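Local coordinates for DUF115 domain-containing protein (Magnetospirillum magneticum AMB-1, PDB 5MU5) that probably glycosylates flagellin as a Maf-type glycosyltransferase, a modification linked to formation of the bacterial flagellum, at residues Val299-Gly304 with Pro317-Leu322; Gly343-Ile348 with Asp359-Val364. All blocks are in the same frame, centred on the assembly; numbering follows the deposited sequence.

Interaction 1. Residues Val299-Gly304 with Pro317-Leu322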
loop_
_atom_site.group_PDB
_atom_site.type_symbol
_atom_site.label_atom_id
_atom_site.label_comp_id
_atom_site.label_asym_id
_atom_site.label_seq_id
_atom_site.Cartn_x
_atom_site.Cartn_y
_atom_site.Cartn_z
ATOM N N VAL A 299 -26.470 13.210 -15.953
ATOM C CA VAL A 299 -25.116 13.723 -16.088
ATOM C C VAL A 299 -24.263 12.596 -16.635
ATOM O O VAL A 299 -24.309 11.508 -16.093
ATOM C CB VAL A 299 -24.606 14.231 -14.734
ATOM C CG1 VAL A 299 -23.112 14.540 -14.783
ATOM C CG2 VAL A 299 -25.431 15.454 -14.345
ATOM N N ILE A 300 -23.533 12.840 -17.725
ATOM C CA ILE A 300 -22.679 11.816 -18.321
ATOM C C ILE A 300 -21.245 11.994 -17.837
ATOM O O ILE A 300 -20.628 13.027 -18.087
ATOM C CB ILE A 300 -22.651 11.886 -19.852
ATOM C CG1 ILE A 300 -24.056 11.887 -20.450
ATOM C CG2 ILE A 300 -21.827 10.737 -20.415
ATOM C CD1 ILE A 300 -24.936 10.732 -20.045
ATOM N N ILE A 301 -20.741 10.997 -17.120
ATOM C CA ILE A 301 -19.366 10.982 -16.667
ATOM C C ILE A 301 -18.638 9.940 -17.515
ATOM O O ILE A 301 -18.920 8.735 -17.442
ATOM C CB ILE A 301 -19.272 10.674 -15.169
ATOM C CG1 ILE A 301 -19.911 11.818 -14.396
ATOM C CG2 ILE A 301 -17.819 10.501 -14.742
ATOM C CD1 ILE A 301 -19.766 11.727 -12.904
ATOM N N SER A 302 -17.729 10.425 -18.353
ATOM C CA SER A 302 -16.970 9.598 -19.258
ATOM C C SER A 302 -15.661 9.283 -18.595
ATOM O O SER A 302 -14.946 10.179 -18.191
ATOM C CB SER A 302 -16.710 10.344 -20.574
ATOM O OG SER A 302 -15.929 9.548 -21.460
ATOM N N CYS A 303 -15.345 8.000 -18.499
ATOM C CA CYS A 303 -14.120 7.565 -17.839
ATOM C C CYS A 303 -13.052 7.196 -18.859
ATOM O O CYS A 303 -13.203 6.224 -19.602
ATOM C CB CYS A 303 -14.447 6.398 -16.911
ATOM S SG CYS A 303 -15.571 6.922 -15.589
ATOM N N GLY A 304 -11.984 7.990 -18.905
ATOM C CA GLY A 304 -10.885 7.739 -19.832
ATOM C C GLY A 304 -11.338 7.538 -21.273
ATOM O O GLY A 304 -12.040 8.393 -21.817
ATOM N N PRO A 317 -20.269 14.011 -23.209
ATOM C CA PRO A 317 -19.948 13.916 -21.790
ATOM C C PRO A 317 -20.066 15.271 -21.098
ATOM O O PRO A 317 -19.710 16.286 -21.675
ATOM C CB PRO A 317 -18.477 13.496 -21.767
ATOM C CG PRO A 317 -18.166 13.014 -23.117
ATOM C CD PRO A 317 -19.151 13.605 -24.068
ATOM N N ASP A 318 -20.556 15.281 -19.871
ATOM C CA ASP A 318 -20.573 16.481 -19.059
ATOM C C ASP A 318 -19.220 16.575 -18.378
ATOM O O ASP A 318 -18.624 17.650 -18.271
ATOM C CB ASP A 318 -21.708 16.395 -18.060
ATOM C CG ASP A 318 -23.098 16.394 -18.751
ATOM O OD1 ASP A 318 -23.487 17.469 -19.262
ATOM O OD2 ASP A 318 -23.800 15.340 -18.762
ATOM N N PHE A 319 -18.715 15.426 -17.940
ATOM C CA PHE A 319 -17.390 15.350 -17.344
ATOM C C PHE A 319 -16.576 14.278 -18.007
ATOM O O PHE A 319 -17.114 13.233 -18.362
ATOM C CB PHE A 319 -17.473 15.107 -15.841
ATOM C CG PHE A 319 -18.171 16.209 -15.112
ATOM C CD1 PHE A 319 -17.565 17.449 -14.980
ATOM C CD2 PHE A 319 -19.440 16.026 -14.587
ATOM C CE1 PHE A 319 -18.198 18.489 -14.320
ATOM C CE2 PHE A 319 -20.082 17.058 -13.929
ATOM C CZ PHE A 319 -19.458 18.297 -13.806
ATOM N N GLN A 320 -15.296 14.572 -18.206
ATOM C CA GLN A 320 -14.330 13.608 -18.709
ATOM C C GLN A 320 -13.313 13.362 -17.588
ATOM O O GLN A 320 -12.716 14.303 -17.049
ATOM C CB GLN A 320 -13.646 14.128 -19.984
ATOM C CG GLN A 320 -12.462 13.296 -20.475
ATOM C CD GLN A 320 -12.880 11.929 -20.993
ATOM O OE1 GLN A 320 -13.940 11.778 -21.604
ATOM N NE2 GLN A 320 -12.042 10.931 -20.763
ATOM N N MET A 321 -13.127 12.090 -17.237
ATOM C CA MET A 321 -12.250 11.736 -16.124
ATOM C C MET A 321 -10.908 11.241 -16.623
ATOM O O MET A 321 -10.829 10.512 -17.640
ATOM C CB MET A 321 -12.864 10.652 -15.261
ATOM C CG MET A 321 -14.292 10.896 -14.838
ATOM S SD MET A 321 -14.538 12.295 -13.750
ATOM C CE MET A 321 -13.334 11.901 -12.466
ATOM N N LEU A 322 -9.858 11.651 -15.915
ATOM C CA LEU A 322 -8.523 11.165 -16.187
ATOM C C LEU A 322 -7.808 10.929 -14.865
ATOM O O LEU A 322 -7.748 11.835 -14.026
ATOM C CB LEU A 322 -7.747 12.156 -17.031
ATOM C CG LEU A 322 -6.417 11.646 -17.565
ATOM C CD1 LEU A 322 -6.610 10.457 -18.504
ATOM C CD2 LEU A 322 -5.660 12.776 -18.264
#
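A beta-alpha-beta crossover brings I301 and F319 side by side as neighbours on two parallel strands of the central sheet in the MptE-like part of the chain, helix 307-312 forming the connection. The rungs alternate as parallel strands require: F319 N donates to I300 O, S302 N to F319 O, M321 N to S302 O (2.8 Å) and G304 N to M321 O. I300 O is gripped twice, since D318 N also reaches it.

Just before strand 319-322, D318 takes the place of a backbone acceptor. Its OD2 receives I300 N at 2.7 Å, using the anti lone pair in an almost straight bond (173° at the hydrogen), and also forms a salt bridge with K518. The carboxylate thus ties the strand start to a more distant part of the chain.

On the face carrying S302 and Q320, the Q320 amide adds side-chain bonds beside the backbone ladder. CG of Q320 is anti to its backbone N (chi1 171°), and a bend at chi2 brings CD back toward strand 299-303, where the amide meets S302 and G304. OE1 accepts S302 OG at 3.0 Å, while NE2 gives a hydrogen to G304 O at 2.7 Å, that oxygen lying in the amide plane. G304 has positive phi, suited to a residue without CB. The other face is apolar: I301 CG2 packs on M321 CG at 3.6 Å, and V299 CG1 meets the F319 ring edge.

The orientation of the buried amide is probably set by G304 O, since a reversed amide would put OE1 against that carbonyl oxygen, whereas the S302 hydroxyl could meet either group.

Interaction 2. Residues Gly343-Ile348 with Asp359-Val364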
loop_
_atom_site.group_PDB
_atom_site.type_symbol
_atom_site.label_atom_id
_atom_site.label_comp_id
_atom_site.label_asym_id
_atom_site.label_seq_id
_atom_site.Cartn_x
_atom_site.Cartn_y
_atom_site.Cartn_z
ATOM N N GLY A 343 -16.248 19.336 -27.082
ATOM C CA GLY A 343 -17.370 20.239 -26.860
ATOM C C GLY A 343 -17.267 20.999 -25.555
ATOM O O GLY A 343 -16.233 21.588 -25.250
ATOM N N SER A 344 -18.343 20.968 -24.776
ATOM C CA SER A 344 -18.403 21.680 -23.500
ATOM C C SER A 344 -17.985 20.831 -22.277
ATOM O O SER A 344 -18.223 21.239 -21.150
ATOM C CB SER A 344 -19.835 22.137 -23.282
ATOM O OG SER A 344 -20.663 20.987 -23.222
ATOM N N ALA A 345 -17.388 19.659 -22.492
ATOM C CA ALA A 345 -17.009 18.775 -21.377
ATOM C C ALA A 345 -15.975 19.410 -20.457
ATOM O O ALA A 345 -15.044 20.035 -20.915
ATOM C CB ALA A 345 -16.481 17.440 -21.906
ATOM N N THR A 346 -16.170 19.263 -19.156
ATOM C CA THR A 346 -15.184 19.666 -18.163
ATOM C C THR A 346 -14.338 18.434 -17.871
ATOM O O THR A 346 -14.864 17.331 -17.756
ATOM C CB THR A 346 -15.883 20.156 -16.880
ATOM O OG1 THR A 346 -16.476 21.417 -17.151
ATOM C CG2 THR A 346 -14.922 20.323 -15.701
ATOM N N LEU A 347 -13.035 18.620 -17.769
ATOM C CA LEU A 347 -12.121 17.544 -17.409
ATOM C C LEU A 347 -11.943 17.525 -15.891
ATOM O O LEU A 347 -11.638 18.550 -15.294
ATOM C CB LEU A 347 -10.780 17.761 -18.117
ATOM C CG LEU A 347 -9.570 16.832 -17.918
ATOM C CD1 LEU A 347 -8.969 17.011 -16.543
ATOM C CD2 LEU A 347 -9.891 15.372 -18.151
ATOM N N ILE A 348 -12.172 16.372 -15.265
ATOM C CA ILE A 348 -11.865 16.211 -13.847
ATOM C C ILE A 348 -10.723 15.238 -13.811
ATOM O O ILE A 348 -10.879 14.085 -14.203
ATOM C CB ILE A 348 -13.013 15.625 -13.021
ATOM C CG1 ILE A 348 -14.227 16.556 -13.079
ATOM C CG2 ILE A 348 -12.553 15.392 -11.577
ATOM C CD1 ILE A 348 -15.427 16.023 -12.319
ATOM N N ASP A 359 -4.946 21.936 -22.253
ATOM C CA ASP A 359 -5.140 22.490 -23.604
ATOM C C ASP A 359 -6.304 21.873 -24.379
ATOM O O ASP A 359 -6.913 22.534 -25.192
ATOM C CB ASP A 359 -3.897 22.275 -24.474
ATOM C CG ASP A 359 -2.616 22.824 -23.860
ATOM O OD1 ASP A 359 -2.680 23.729 -23.000
ATOM O OD2 ASP A 359 -1.533 22.335 -24.261
ATOM N N LEU A 360 -6.617 20.609 -24.136
ATOM C CA LEU A 360 -7.670 19.936 -24.890
ATOM C C LEU A 360 -9.060 20.313 -24.430
ATOM O O LEU A 360 -10.045 19.945 -25.071
ATOM C CB LEU A 360 -7.521 18.421 -24.758
ATOM C CG LEU A 360 -6.129 17.864 -25.048
ATOM C CD1 LEU A 360 -6.090 16.377 -24.722
ATOM C CD2 LEU A 360 -5.734 18.137 -26.491
ATOM N N PHE A 361 -9.148 21.014 -23.307
ATOM C CA PHE A 361 -10.436 21.306 -22.703
ATOM C C PHE A 361 -10.630 22.763 -22.391
ATOM O O PHE A 361 -9.748 23.413 -21.867
ATOM C CB PHE A 361 -10.601 20.547 -21.391
ATOM C CG PHE A 361 -10.770 19.091 -21.572
ATOM C CD1 PHE A 361 -9.662 18.263 -21.637
ATOM C CD2 PHE A 361 -12.032 18.541 -21.685
ATOM C CE1 PHE A 361 -9.806 16.912 -21.820
ATOM C CE2 PHE A 361 -12.183 17.187 -21.864
ATOM C CZ PHE A 361 -11.070 16.371 -21.932
ATOM N N GLU A 362 -11.828 23.239 -22.685
ATOM C CA GLU A 362 -12.260 24.552 -22.247
ATOM C C GLU A 362 -11.967 24.778 -20.752
ATOM O O GLU A 362 -11.444 25.823 -20.375
ATOM C CB GLU A 362 -13.767 24.697 -22.529
ATOM C CG GLU A 362 -14.059 24.965 -24.006
ATOM C CD GLU A 362 -15.503 24.732 -24.409
ATOM O OE1 GLU A 362 -16.352 24.491 -23.518
ATOM O OE2 GLU A 362 -15.781 24.792 -25.632
ATOM N N ASP A 363 -12.247 23.765 -19.927
ATOM C CA ASP A 363 -12.207 23.896 -18.479
ATOM C C ASP A 363 -11.726 22.621 -17.744
ATOM O O ASP A 363 -12.071 21.490 -18.117
ATOM C CB ASP A 363 -13.611 24.276 -18.040
ATOM C CG ASP A 363 -13.776 24.267 -16.562
ATOM O OD1 ASP A 363 -13.020 24.961 -15.844
ATOM O OD2 ASP A 363 -14.691 23.560 -16.108
ATOM N N VAL A 364 -10.966 22.824 -16.674
ATOM C CA VAL A 364 -10.283 21.756 -15.967
ATOM C C VAL A 364 -10.442 21.869 -14.455
ATOM O O VAL A 364 -10.225 22.922 -13.888
ATOM C CB VAL A 364 -8.772 21.779 -16.304
ATOM C CG1 VAL A 364 -8.029 20.647 -15.606
ATOM C CG2 VAL A 364 -8.561 21.656 -17.807
#
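L347 lies over the ring of F361 where two neighbouring parallel strands, 346-350 and 363-367, begin to pair in the mixed, mainly parallel sheet of the MptE-like region. L347 CB stands 3.6 Å from the ring centroid, only 9° off the normal, a CH-pi contact over the middle of the face, and the two side chains cross at about a right angle. With CG anti to its carbonyl carbon (chi1 -70°), F361 sends its ring from a CB that points toward segment 343-348. At the ring edge, A345 O lies in plane, 3.4 Å from CD2, where the slightly positive ring hydrogens suit a carbonyl oxygen. An alanine in place of F361 would probably leave L347 CB without its aromatic cover and open a gap beside A345.

The backbone joins through L347 N, which donates to D363 O at 3.0 Å. Beside it, D363 OD2 takes the T346 hydroxyl through its anti lone pair, OG1 to OD2 being 3.0 Å. Further along, L347 CD1 packs on V364 CG1, the two side chains lying side by side and pointing the same way.

In the next shell, R526 forms a salt bridge with D363 OD2, and probably steadies the carboxylate that T346 also uses. Q320 of the adjoining strand touches the F361 ring, and the ring of F342 meets it with planes at about 40°.

Interactions 1 and 2 lie on consecutive parallel strands of one mixed sheet, their centres about 10 Å apart, and strands 319-322 and 346-350 are adjacent in it. Q320 joins them: its backbone N lies 2.8 Å from T346 O and its backbone O 2.8 Å from I348 N, both probable hydrogen bonds, while its side chain serves interaction 1 and touches F361 of interaction 2. Packing adds to this, with P317 O 3.4 Å from A345 CB. A sulfate ion, probably from the crystallisation liquor, comes within about 3 Å of G304 (nearest atoms), at the end of strand 299-303; it hints at an anion-binding spot, but no pocket is assigned there.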